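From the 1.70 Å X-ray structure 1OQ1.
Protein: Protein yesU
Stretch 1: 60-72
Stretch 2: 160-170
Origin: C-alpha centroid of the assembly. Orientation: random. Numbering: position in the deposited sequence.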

# COMPACT_ATOMS: atom_id res chain seq x y z
N PRO A 60 -2.45 4.84 -13.87
CA PRO A 60 -3.47 5.88 -14.06
C PRO A 60 -4.50 5.84 -12.94
O PRO A 60 -4.47 4.98 -12.06
CB PRO A 60 -4.07 5.50 -15.40
CG PRO A 60 -4.06 4.00 -15.34
CD PRO A 60 -2.67 3.71 -14.80
N ASP A 61 -5.42 6.81 -12.98
CA ASP A 61 -6.49 6.86 -12.00
C ASP A 61 -7.51 5.84 -12.53
O ASP A 61 -7.40 5.40 -13.67
CB ASP A 61 -7.11 8.26 -11.99
CG ASP A 61 -7.97 8.51 -10.77
OD1 ASP A 61 -8.24 7.56 -10.00
OD2 ASP A 61 -8.37 9.68 -10.59
N GLY A 62 -8.49 5.47 -11.71
CA GLY A 62 -9.50 4.52 -12.15
C GLY A 62 -8.96 3.12 -12.30
O GLY A 62 -8.99 2.54 -13.39
N ILE A 63 -8.49 2.56 -11.20
CA ILE A 63 -7.91 1.22 -11.22
C ILE A 63 -8.32 0.37 -10.03
O ILE A 63 -8.80 0.89 -9.02
CB ILE A 63 -6.36 1.31 -11.20
CG1 ILE A 63 -5.91 2.15 -10.00
CG2 ILE A 63 -5.85 1.90 -12.51
CD1 ILE A 63 -4.41 2.15 -9.74
N ILE A 64 -8.13 -0.93 -10.16
CA ILE A 64 -8.42 -1.88 -9.09
C ILE A 64 -7.09 -2.60 -8.87
O ILE A 64 -6.55 -3.22 -9.78
CB ILE A 64 -9.52 -2.87 -9.49
CG1 ILE A 64 -10.84 -2.11 -9.70
CG2 ILE A 64 -9.69 -3.92 -8.39
CD1 ILE A 64 -12.02 -2.99 -10.05
N VAL A 65 -6.57 -2.48 -7.65
CA VAL A 65 -5.29 -3.07 -7.27
C VAL A 65 -5.48 -4.30 -6.40
O VAL A 65 -6.18 -4.24 -5.39
CB VAL A 65 -4.42 -2.04 -6.50
CG1 VAL A 65 -3.05 -2.62 -6.19
CG2 VAL A 65 -4.29 -0.76 -7.32
N THR A 66 -4.86 -5.40 -6.79
CA THR A 66 -4.97 -6.64 -6.04
C THR A 66 -3.62 -7.30 -5.77
O THR A 66 -2.66 -7.12 -6.53
CB THR A 66 -5.86 -7.67 -6.79
OG1 THR A 66 -5.33 -7.87 -8.11
CG2 THR A 66 -7.30 -7.17 -6.89
N TRP A 67 -3.55 -8.04 -4.67
CA TRP A 67 -2.35 -8.76 -4.30
C TRP A 67 -2.64 -9.76 -3.19
O TRP A 67 -3.63 -9.61 -2.46
CB TRP A 67 -1.23 -7.78 -3.88
CG TRP A 67 -1.39 -7.10 -2.54
CD1 TRP A 67 -0.79 -7.44 -1.36
CD2 TRP A 67 -2.17 -5.92 -2.26
NE1 TRP A 67 -1.13 -6.54 -0.36
CE2 TRP A 67 -1.98 -5.60 -0.89
CE3 TRP A 67 -3.00 -5.10 -3.03
CZ2 TRP A 67 -2.59 -4.49 -0.29
CZ3 TRP A 67 -3.62 -4.00 -2.43
CH2 TRP A 67 -3.40 -3.71 -1.07
N ASP A 68 -1.82 -10.79 -3.10
CA ASP A 68 -1.94 -11.81 -2.07
C ASP A 68 -1.00 -11.40 -0.94
O ASP A 68 0.15 -11.04 -1.20
CB ASP A 68 -1.54 -13.18 -2.61
CG ASP A 68 -2.68 -13.89 -3.33
OD1 ASP A 68 -3.65 -13.21 -3.73
OD2 ASP A 68 -2.60 -15.12 -3.51
N PHE A 69 -1.49 -11.46 0.30
CA PHE A 69 -0.73 -11.05 1.48
C PHE A 69 -0.71 -12.12 2.57
O PHE A 69 -1.75 -12.69 2.90
CB PHE A 69 -1.35 -9.77 2.05
CG PHE A 69 -0.75 -9.34 3.37
CD1 PHE A 69 0.52 -8.78 3.42
CD2 PHE A 69 -1.48 -9.47 4.55
CE1 PHE A 69 1.06 -8.36 4.63
CE2 PHE A 69 -0.94 -9.05 5.77
CZ PHE A 69 0.33 -8.49 5.81
N SER A 70 0.47 -12.37 3.13
CA SER A 70 0.62 -13.36 4.20
C SER A 70 1.44 -12.78 5.35
O SER A 70 2.64 -12.53 5.19
CB SER A 70 1.33 -14.61 3.68
OG SER A 70 0.65 -15.18 2.58
N PRO A 71 0.81 -12.55 6.51
CA PRO A 71 1.55 -12.01 7.66
C PRO A 71 2.29 -13.19 8.29
O PRO A 71 1.67 -14.15 8.74
CB PRO A 71 0.44 -11.46 8.55
CG PRO A 71 -0.68 -12.43 8.31
CD PRO A 71 -0.63 -12.65 6.81
N ILE A 72 3.62 -13.11 8.33
CA ILE A 72 4.43 -14.20 8.86
C ILE A 72 4.93 -14.01 10.28
O ILE A 72 4.93 -14.96 11.07
CB ILE A 72 5.65 -14.44 7.94
CG1 ILE A 72 5.18 -14.70 6.51
CG2 ILE A 72 6.48 -15.63 8.46
CD1 ILE A 72 4.20 -15.86 6.38
N PRO A 160 -2.66 -17.35 1.90
CA PRO A 160 -2.69 -15.88 1.86
C PRO A 160 -4.10 -15.28 1.87
O PRO A 160 -5.10 -15.97 1.70
CB PRO A 160 -1.96 -15.57 0.57
CG PRO A 160 -2.43 -16.67 -0.33
CD PRO A 160 -2.35 -17.90 0.57
N TYR A 161 -4.15 -13.96 2.06
CA TYR A 161 -5.41 -13.22 2.06
C TYR A 161 -5.48 -12.41 0.77
O TYR A 161 -4.47 -11.89 0.30
CB TYR A 161 -5.46 -12.31 3.30
CG TYR A 161 -5.56 -13.09 4.59
CD1 TYR A 161 -6.80 -13.42 5.13
CD2 TYR A 161 -4.41 -13.57 5.23
CE1 TYR A 161 -6.90 -14.22 6.27
CE2 TYR A 161 -4.51 -14.38 6.37
CZ TYR A 161 -5.75 -14.70 6.88
OH TYR A 161 -5.87 -15.54 7.97
N ARG A 162 -6.68 -12.32 0.19
CA ARG A 162 -6.90 -11.59 -1.07
C ARG A 162 -7.24 -10.13 -0.82
O ARG A 162 -8.33 -9.81 -0.35
CB ARG A 162 -8.01 -12.27 -1.87
CG ARG A 162 -7.57 -13.54 -2.61
CD ARG A 162 -6.75 -13.18 -3.84
NE ARG A 162 -6.19 -14.33 -4.55
CZ ARG A 162 -6.89 -15.17 -5.32
NH1 ARG A 162 -8.19 -15.01 -5.49
NH2 ARG A 162 -6.26 -16.17 -5.93
N MSE A 163 -6.29 -9.25 -1.12
CA MSE A 163 -6.46 -7.81 -0.91
C MSE A 163 -6.91 -7.13 -2.20
O MSE A 163 -6.39 -7.43 -3.27
CB MSE A 163 -5.12 -7.22 -0.47
CG MSE A 163 -4.31 -8.16 0.40
SE MSE A 163 -5.08 -8.46 2.15
CE MSE A 163 -6.45 -9.73 1.81
N LYS A 164 -7.88 -6.22 -2.10
CA LYS A 164 -8.38 -5.52 -3.29
C LYS A 164 -8.68 -4.07 -2.96
O LYS A 164 -9.40 -3.76 -2.01
CB LYS A 164 -9.65 -6.20 -3.82
CG LYS A 164 -10.20 -5.53 -5.09
CD LYS A 164 -11.43 -6.24 -5.65
CE LYS A 164 -11.08 -7.60 -6.24
NZ LYS A 164 -12.27 -8.27 -6.86
N LEU A 165 -8.11 -3.17 -3.76
CA LEU A 165 -8.26 -1.74 -3.57
C LEU A 165 -8.78 -1.06 -4.84
O LEU A 165 -8.25 -1.29 -5.92
CB LEU A 165 -6.90 -1.14 -3.22
CG LEU A 165 -6.83 0.37 -3.01
CD1 LEU A 165 -7.48 0.72 -1.68
CD2 LEU A 165 -5.38 0.83 -3.02
N ILE A 166 -9.82 -0.24 -4.70
CA ILE A 166 -10.37 0.50 -5.83
C ILE A 166 -10.02 1.98 -5.67
O ILE A 166 -10.19 2.55 -4.60
CB ILE A 166 -11.91 0.40 -5.90
CG1 ILE A 166 -12.34 -1.06 -6.09
CG2 ILE A 166 -12.44 1.25 -7.07
CD1 ILE A 166 -13.84 -1.25 -6.01
N LYS A 167 -9.52 2.58 -6.75
CA LYS A 167 -9.16 4.00 -6.77
C LYS A 167 -9.75 4.60 -8.04
O LYS A 167 -9.32 4.27 -9.15
CB LYS A 167 -7.64 4.17 -6.76
CG LYS A 167 -7.15 5.59 -7.05
CD LYS A 167 -7.57 6.56 -5.97
CE LYS A 167 -7.06 7.96 -6.25
NZ LYS A 167 -7.66 8.55 -7.48
N ASP A 168 -10.72 5.48 -7.88
CA ASP A 168 -11.38 6.09 -9.03
C ASP A 168 -11.72 7.53 -8.67
O ASP A 168 -12.77 7.81 -8.09
CB ASP A 168 -12.65 5.29 -9.37
CG ASP A 168 -13.35 5.80 -10.60
OD1 ASP A 168 -12.74 6.58 -11.36
OD2 ASP A 168 -14.52 5.42 -10.82
N LYS A 169 -10.81 8.43 -9.03
CA LYS A 169 -10.94 9.84 -8.72
C LYS A 169 -11.09 9.99 -7.21
O LYS A 169 -10.24 9.51 -6.46
CB LYS A 169 -12.11 10.45 -9.50
CG LYS A 169 -11.85 10.48 -11.01
CD LYS A 169 -12.87 11.31 -11.76
CE LYS A 169 -12.53 11.37 -13.25
NZ LYS A 169 -12.55 10.03 -13.88
N GLY A 170 -12.16 10.61 -6.74
CA GLY A 170 -12.30 10.77 -5.30
C GLY A 170 -12.65 9.52 -4.51
O GLY A 170 -12.52 9.49 -3.28
O HOH W 1 -3.18 -15.41 -6.05

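Residues 63-72 and 161-168 of Protein yesU run as neighbouring antiparallel strands, and the two stretches bury 971 Å² between them. Asp-61 makes the first contacts, just before the strand. Asp-61 OD1 forms a salt bridge to Lys-167 NZ (2.8 Å), and the same Asp-61 OD1 accepts hydrogen bonds from Lys-169 N (2.9 Å) and Gly-62 N (2.7 Å). The long, folded Lys-167 side chain (chi2 and chi4 both p) brings its ammonium to this site, where Lys-167 NZ also donates to Lys-169 O (2.9 Å), so the charge of a largely buried lysine is well compensated. Gly-62 turns the chain into the strand with positive phi (71°), a conformation that favours glycine.

From Ile-63 onward, paired backbone hydrogen bonds recur at every second residue. Ile-63 N donates to Lys-167 O (2.8 Å) and Lys-167 N to Ile-63 O (2.9 Å). Ile-64 occupies a non-hydrogen-bonded position opposite Ile-166; their CG1 atoms meet at 4.0 Å, two buried branched side chains on the same face, while Ile-64 CA approaches Leu-165 O at 3.2 Å in a CA-H...O contact. Val-65 and Leu-165 exchange the shortest pair, N to O 2.7 Å in each direction, and pack CB to CB at 4.2 Å on the face shared with Trp-67. Thr-66 lies on the other face, partly exposed, with its CG2 3.8 Å from CG of Lys-164, whose aliphatic stem supplies the apolar surface.

Trp-67 N donates to Met-163 O (3.2 Å) and Met-163 N to Trp-67 O (3.0 Å). The indole, with chi1 in p, lays a face against selenomethionine Met-163: Met-163 CB sits 3.6 Å from the centroid of the Trp-67 six-membered ring, only 11° off the normal, a CH-pi contact. Leu-165 CB meets the ring edge, 4.4 Å from Trp-67 CZ3.

Asp-68 points to the opposite face, where Asp-68 OD1 forms a salt bridge with Arg-162 NE (2.9 Å); the hydrogen bond within it is weak, at 130°. Water 1 reinforces the pair, donating to Asp-68 OD2 (2.6 Å) and accepting from Arg-162 NH2 (3.2 Å), an arrangement suited to charged groups near solvent.

Phe-69 N donates to Tyr-161 O (3.0 Å) and Tyr-161 N to Phe-69 O (2.8 Å). Phe-69 CB packs on Met-163 CG (3.8 Å), and Met-163 SE lies 5.5 Å from the Phe-69 ring centroid, obliquely. Ser-70 OG lies 3.3 Å from Pro-160 CB, and Pro-71 CD makes an apolar contact with Tyr-161 CD2 (4.2 Å).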